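Local coordinates for RagB/SusD family nutrient uptake outer membrane protein (Bacteroides thetaiotaomicron, PDB 7KV2) that probably binds beta-glucans at the cell surface of a gut bacterium, as a SusD-family outer-membrane lipoprotein that helps capture glycans for uptake, at residues Met98-Trp112 against Arg485-Pro499. Sequence-based numbering, arbitrary orientation.
Sequences MNFEAIPTNMIYGLW and RTNSWSSSKKYLPIP. With EDO (1,2-ethanediol), chain D.
Asn99 OD1 accepts two backbone N-H groups of the facing loop: Thr486 N lies 2.7 Å from it and Asn487 N 3.2 Å, the two reaching the oxygen from opposite faces of its amide plane. The same amide donates through ND2 to Thr486 OG1 at 3.0 Å, and its other N-H goes to Glu101 OE2, met from above the carboxylate plane. Asn487 ND2 returns a nearly straight bond (171°) to the backbone Asn99 O. A serine in place of Asn99 would probably leave the two backbone N-H groups and the Thr486 hydroxyl without their shared partner, setting this end of 485-499 free to shift.

Arg485, its chain bent at chi3, turns its guanidinium edge to the helix end, NE and NH2 both donating to Met98 O. Its face lies over Phe100 CZ, the two planes only 14° apart. Trp489 meets the Phe100 ring on the side opposite Met98 O in a T-shaped stack, its edge to the phenyl face with planes at 87°. Lys493 NZ, also salt-bridged to the C-terminal carboxylate of Tyr515, donates to Phe100 O at 2.9 Å.

Farther along, prolines take over: Pro497 CB meets Pro104 CD at 3.8 Å, while Pro499 CB sits over the Tyr109 ring, a CH-pi contact, before helix 500-505.

Phe100, with positive phi, is the C-prime residue of a Schellman motif ending helix 92-98. Met98 O, Asn99 O and Phe100 O, at and just past that end, each receive a side-chain donor from 485-499, and the charge of Arg485 probably also offsets the helix end's partial negative charge. Together these bonds join the turn after helix 92-98 to the loop leading to helix 500-505.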
loop_
_atom_site.group_PDB
_atom_site.type_symbol
_atom_site.label_atom_id
_atom_site.label_comp_id
_atom_site.label_asym_id
_atom_site.label_seq_id
_atom_site.Cartn_x
_atom_site.Cartn_y
_atom_site.Cartn_z
ATOM N N MET A 98 -8.371 10.550 9.914
ATOM C CA MET A 98 -9.609 10.089 9.256
ATOM C C MET A 98 -10.618 11.249 9.208
ATOM O O MET A 98 -11.312 11.386 8.195
ATOM C CB MET A 98 -10.185 8.883 10.005
ATOM C CG MET A 98 -11.553 8.478 9.538
ATOM S SD MET A 98 -12.893 9.297 10.440
ATOM C CE MET A 98 -14.282 8.193 10.216
ATOM N N ASN A 99 -10.683 12.037 10.277
ATOM C CA ASN A 99 -11.637 13.168 10.400
ATOM C C ASN A 99 -10.992 14.499 9.970
ATOM O O ASN A 99 -11.557 15.553 10.310
ATOM C CB ASN A 99 -12.192 13.197 11.827
ATOM C CG ASN A 99 -13.462 14.005 11.927
ATOM O OD1 ASN A 99 -14.228 14.054 10.967
ATOM N ND2 ASN A 99 -13.656 14.658 13.071
ATOM N N PHE A 100 -9.884 14.468 9.239
ATOM C CA PHE A 100 -9.198 15.650 8.638
ATOM C C PHE A 100 -8.895 16.701 9.731
ATOM O O PHE A 100 -9.006 17.904 9.420
ATOM C CB PHE A 100 -10.044 16.229 7.493
ATOM C CG PHE A 100 -10.542 15.173 6.540
ATOM C CD1 PHE A 100 -9.658 14.225 6.032
ATOM C CD2 PHE A 100 -11.874 15.080 6.194
ATOM C CE1 PHE A 100 -10.108 13.213 5.197
ATOM C CE2 PHE A 100 -12.327 14.066 5.358
ATOM C CZ PHE A 100 -11.445 13.132 4.867
ATOM N N GLU A 101 -8.496 16.263 10.922
ATOM C CA GLU A 101 -8.162 17.138 12.088
ATOM C C GLU A 101 -6.824 16.690 12.715
ATOM O O GLU A 101 -6.641 16.808 13.947
ATOM C CB GLU A 101 -9.361 17.136 13.040
ATOM C CG GLU A 101 -9.691 15.805 13.681
ATOM C CD GLU A 101 -10.749 15.880 14.767
ATOM O OE1 GLU A 101 -10.706 16.864 15.536
ATOM O OE2 GLU A 101 -11.578 14.954 14.887
ATOM N N ALA A 102 -5.930 16.097 11.922
ATOM C CA ALA A 102 -4.559 15.766 12.357
ATOM C C ALA A 102 -3.915 17.054 12.894
ATOM O O ALA A 102 -4.166 18.098 12.290
ATOM C CB ALA A 102 -3.766 15.255 11.192
ATOM N N ILE A 103 -3.158 16.944 13.975
ATOM C CA ILE A 103 -2.322 18.040 14.539
ATOM C C ILE A 103 -0.889 17.550 14.679
ATOM O O ILE A 103 -0.634 16.373 15.006
ATOM C CB ILE A 103 -2.923 18.533 15.872
ATOM C CG1 ILE A 103 -3.003 17.404 16.907
ATOM C CG2 ILE A 103 -4.271 19.159 15.567
ATOM C CD1 ILE A 103 -3.257 17.820 18.350
ATOM N N PRO A 104 0.066 18.482 14.448
ATOM C CA PRO A 104 1.497 18.180 14.451
ATOM C C PRO A 104 2.019 17.444 15.687
ATOM O O PRO A 104 2.957 16.706 15.550
ATOM C CB PRO A 104 2.164 19.581 14.432
ATOM C CG PRO A 104 1.137 20.521 13.817
ATOM C CD PRO A 104 -0.211 19.887 14.100
ATOM N N THR A 105 1.441 17.706 16.861
ATOM C CA THR A 105 1.810 17.075 18.147
ATOM C C THR A 105 1.025 15.773 18.411
ATOM O O THR A 105 1.191 15.234 19.500
ATOM C CB THR A 105 1.615 18.082 19.296
ATOM O OG1 THR A 105 0.255 18.498 19.255
ATOM C CG2 THR A 105 2.561 19.271 19.191
ATOM N N ASN A 106 0.178 15.289 17.493
ATOM C CA ASN A 106 -0.556 14.001 17.684
ATOM C C ASN A 106 -0.693 13.361 16.301
ATOM O O ASN A 106 -1.834 13.180 15.835
ATOM C CB ASN A 106 -1.924 14.170 18.357
ATOM C CG ASN A 106 -2.387 12.975 19.171
ATOM O OD1 ASN A 106 -1.724 11.932 19.230
ATOM N ND2 ASN A 106 -3.527 13.128 19.836
ATOM N N MET A 107 0.445 13.135 15.653
ATOM C CA MET A 107 0.497 12.719 14.233
ATOM C C MET A 107 1.280 11.413 14.124
ATOM O O MET A 107 1.974 11.051 15.074
ATOM C CB MET A 107 1.116 13.794 13.348
ATOM C CG MET A 107 0.110 14.411 12.387
ATOM S SD MET A 107 -0.448 13.123 11.165
ATOM C CE MET A 107 1.058 12.951 10.223
ATOM N N ILE A 108 1.078 10.667 13.034
ATOM C CA ILE A 108 1.899 9.466 12.789
ATOM C C ILE A 108 3.309 9.960 12.458
ATOM O O ILE A 108 3.458 11.060 11.859
ATOM C CB ILE A 108 1.265 8.546 11.726
ATOM C CG1 ILE A 108 0.982 9.239 10.402
ATOM C CG2 ILE A 108 0.022 7.943 12.330
ATOM C CD1 ILE A 108 1.023 8.306 9.205
ATOM N N TYR A 109 4.290 9.200 12.890
ATOM C CA TYR A 109 5.729 9.552 12.749
ATOM C C TYR A 109 6.548 8.333 12.282
ATOM O O TYR A 109 7.592 8.527 11.638
ATOM C CB TYR A 109 6.159 10.149 14.094
ATOM C CG TYR A 109 7.429 10.965 14.112
ATOM C CD1 TYR A 109 8.117 11.285 12.953
ATOM C CD2 TYR A 109 7.928 11.423 15.322
ATOM C CE1 TYR A 109 9.296 12.015 13.003
ATOM C CE2 TYR A 109 9.095 12.170 15.380
ATOM C CZ TYR A 109 9.782 12.456 14.219
ATOM O OH TYR A 109 10.931 13.206 14.244
ATOM N N GLY A 110 6.079 7.109 12.537
ATOM C CA GLY A 110 6.795 5.875 12.133
ATOM C C GLY A 110 7.073 5.849 10.637
ATOM O O GLY A 110 8.213 5.544 10.208
ATOM N N LEU A 111 6.080 6.194 9.836
ATOM C CA LEU A 111 6.166 6.043 8.370
ATOM C C LEU A 111 7.211 7.026 7.850
ATOM O O LEU A 111 7.955 6.701 6.953
ATOM C CB LEU A 111 4.780 6.303 7.751
ATOM C CG LEU A 111 4.726 6.304 6.223
ATOM C CD1 LEU A 111 5.120 4.948 5.669
ATOM C CD2 LEU A 111 3.336 6.677 5.725
ATOM N N TRP A 112 7.217 8.237 8.396
ATOM C CA TRP A 112 8.227 9.271 8.063
ATOM C C TRP A 112 9.635 8.693 8.307
ATOM O O TRP A 112 10.457 8.749 7.419
ATOM C CB TRP A 112 7.911 10.499 8.921
ATOM C CG TRP A 112 8.908 11.611 8.770
ATOM C CD1 TRP A 112 10.205 11.644 9.215
ATOM C CD2 TRP A 112 8.667 12.860 8.115
ATOM N NE1 TRP A 112 10.792 12.837 8.856
ATOM C CE2 TRP A 112 9.880 13.598 8.176
ATOM C CE3 TRP A 112 7.564 13.430 7.472
ATOM C CZ2 TRP A 112 9.984 14.881 7.643
ATOM C CZ3 TRP A 112 7.680 14.690 6.925
ATOM C CH2 TRP A 112 8.879 15.405 7.024
ATOM N N ARG A 485 -17.096 10.615 10.917
ATOM C CA ARG A 485 -16.494 11.762 10.225
ATOM C C ARG A 485 -17.456 12.957 10.392
ATOM O O ARG A 485 -18.652 12.821 10.025
ATOM C CB ARG A 485 -16.256 11.421 8.765
ATOM C CG ARG A 485 -15.668 12.572 7.972
ATOM C CD ARG A 485 -15.206 12.149 6.593
ATOM N NE ARG A 485 -13.955 11.383 6.701
ATOM C CZ ARG A 485 -13.649 10.308 5.967
ATOM N NH1 ARG A 485 -14.524 9.808 5.124
ATOM N NH2 ARG A 485 -12.485 9.693 6.141
ATOM N N THR A 486 -16.954 14.059 10.951
ATOM C CA THR A 486 -17.749 15.277 11.250
ATOM C C THR A 486 -17.243 16.448 10.417
ATOM O O THR A 486 -17.913 17.496 10.445
ATOM C CB THR A 486 -17.723 15.621 12.742
ATOM O OG1 THR A 486 -16.378 15.897 13.115
ATOM C CG2 THR A 486 -18.324 14.547 13.614
ATOM N N ASN A 487 -16.119 16.283 9.710
ATOM C CA ASN A 487 -15.534 17.314 8.820
ATOM C C ASN A 487 -15.661 16.886 7.371
ATOM O O ASN A 487 -15.808 15.686 7.099
ATOM C CB ASN A 487 -14.086 17.639 9.204
ATOM C CG ASN A 487 -14.006 18.226 10.592
ATOM O OD1 ASN A 487 -14.752 19.145 10.909
ATOM N ND2 ASN A 487 -13.168 17.673 11.448
ATOM N N SER A 488 -15.632 17.856 6.460
ATOM C CA SER A 488 -15.529 17.628 5.004
ATOM C C SER A 488 -14.078 17.775 4.575
ATOM O O SER A 488 -13.404 18.669 5.081
ATOM C CB SER A 488 -16.406 18.552 4.223
ATOM O OG SER A 488 -17.749 18.176 4.383
ATOM N N TRP A 489 -13.616 16.955 3.642
ATOM C CA TRP A 489 -12.281 17.155 3.033
ATOM C C TRP A 489 -12.261 18.489 2.272
ATOM O O TRP A 489 -13.235 18.781 1.601
ATOM C CB TRP A 489 -11.960 15.989 2.089
ATOM C CG TRP A 489 -10.544 15.950 1.631
ATOM C CD1 TRP A 489 -9.520 15.266 2.224
ATOM C CD2 TRP A 489 -9.981 16.613 0.484
ATOM N NE1 TRP A 489 -8.367 15.446 1.516
ATOM C CE2 TRP A 489 -8.613 16.266 0.449
ATOM C CE3 TRP A 489 -10.485 17.456 -0.512
ATOM C CZ2 TRP A 489 -7.736 16.751 -0.522
ATOM C CZ3 TRP A 489 -9.624 17.918 -1.488
ATOM C CH2 TRP A 489 -8.271 17.572 -1.491
ATOM N N SER A 490 -11.137 19.198 2.297
ATOM C CA SER A 490 -10.895 20.394 1.448
ATOM C C SER A 490 -9.438 20.377 1.034
ATOM O O SER A 490 -8.651 19.658 1.671
ATOM C CB SER A 490 -11.245 21.669 2.211
ATOM O OG SER A 490 -10.391 21.823 3.337
ATOM N N SER A 491 -9.057 21.215 0.076
ATOM C CA SER A 491 -7.725 21.139 -0.552
ATOM C C SER A 491 -6.617 21.303 0.493
ATOM O O SER A 491 -5.580 20.692 0.266
ATOM C CB SER A 491 -7.605 22.088 -1.728
ATOM O OG SER A 491 -8.152 23.341 -1.397
ATOM N N SER A 492 -6.839 22.015 1.618
ATOM C CA SER A 492 -5.831 22.184 2.693
ATOM C C SER A 492 -5.475 20.820 3.308
ATOM O O SER A 492 -4.405 20.718 3.962
ATOM C CB SER A 492 -6.244 23.194 3.754
ATOM O OG SER A 492 -7.121 22.656 4.742
ATOM N N LYS A 493 -6.353 19.820 3.158
ATOM C CA LYS A 493 -6.134 18.513 3.815
ATOM C C LYS A 493 -5.300 17.590 2.927
ATOM O O LYS A 493 -4.971 16.507 3.402
ATOM C CB LYS A 493 -7.482 17.892 4.155
ATOM C CG LYS A 493 -8.362 18.783 5.017
ATOM C CD LYS A 493 -7.716 19.291 6.259
ATOM C CE LYS A 493 -8.666 20.194 7.031
ATOM N NZ LYS A 493 -8.135 20.443 8.375
ATOM N N LYS A 494 -4.909 18.009 1.728
ATOM C CA LYS A 494 -4.139 17.136 0.800
ATOM C C LYS A 494 -2.806 16.660 1.426
ATOM O O LYS A 494 -2.400 15.506 1.140
ATOM C CB LYS A 494 -3.948 17.857 -0.530
ATOM C CG LYS A 494 -3.114 17.095 -1.543
ATOM C CD LYS A 494 -3.215 17.658 -2.950
ATOM C CE LYS A 494 -2.430 16.797 -3.913
ATOM N NZ LYS A 494 -2.408 17.353 -5.285
ATOM N N TYR A 495 -2.093 17.521 2.171
ATOM C CA TYR A 495 -0.790 17.236 2.820
ATOM C C TYR A 495 -0.975 17.279 4.335
ATOM O O TYR A 495 -1.470 18.332 4.853
ATOM C CB TYR A 495 0.283 18.228 2.334
ATOM C CG TYR A 495 0.400 18.334 0.842
ATOM C CD1 TYR A 495 0.597 17.198 0.069
ATOM C CD2 TYR A 495 0.336 19.561 0.193
ATOM C CE1 TYR A 495 0.689 17.262 -1.304
ATOM C CE2 TYR A 495 0.446 19.642 -1.188
ATOM C CZ TYR A 495 0.649 18.496 -1.938
ATOM O OH TYR A 495 0.731 18.532 -3.299
ATOM N N LEU A 496 -0.616 16.206 5.056
ATOM C CA LEU A 496 -0.788 16.133 6.531
ATOM C C LEU A 496 0.163 17.129 7.197
ATOM O O LEU A 496 1.187 17.469 6.618
ATOM C CB LEU A 496 -0.458 14.734 7.048
ATOM C CG LEU A 496 -1.516 13.669 6.707
ATOM C CD1 LEU A 496 -0.912 12.282 6.880
ATOM C CD2 LEU A 496 -2.730 13.843 7.604
ATOM N N PRO A 497 -0.117 17.539 8.445
ATOM C CA PRO A 497 0.849 18.293 9.238
ATOM C C PRO A 497 2.131 17.468 9.386
ATOM O O PRO A 497 2.030 16.279 9.767
ATOM C CB PRO A 497 0.221 18.440 10.627
ATOM C CG PRO A 497 -1.251 18.221 10.388
ATOM C CD PRO A 497 -1.335 17.264 9.206
ATOM N N ILE A 498 3.288 18.106 9.132
ATOM C CA ILE A 498 4.635 17.541 9.475
ATOM C C ILE A 498 4.729 17.346 10.984
ATOM O O ILE A 498 4.315 18.226 11.733
ATOM C CB ILE A 498 5.733 18.441 8.886
ATOM C CG1 ILE A 498 5.586 18.507 7.368
ATOM C CG2 ILE A 498 7.118 17.969 9.319
ATOM C CD1 ILE A 498 6.401 19.596 6.690
ATOM N N PRO A 499 5.241 16.201 11.510
ATOM C CA PRO A 499 5.384 16.010 12.948
ATOM C C PRO A 499 6.104 17.196 13.637
ATOM O O PRO A 499 7.073 17.711 13.060
ATOM C CB PRO A 499 6.205 14.714 13.063
ATOM C CG PRO A 499 5.795 13.929 11.817
ATOM C CD PRO A 499 5.622 14.984 10.760
HETATM C C1 EDO D . 4.361 13.443 16.313
HETATM O O1 EDO D . 3.179 13.996 16.756
HETATM C C2 EDO D . 5.510 13.957 17.093
HETATM O O2 EDO D . 5.836 15.275 16.716
#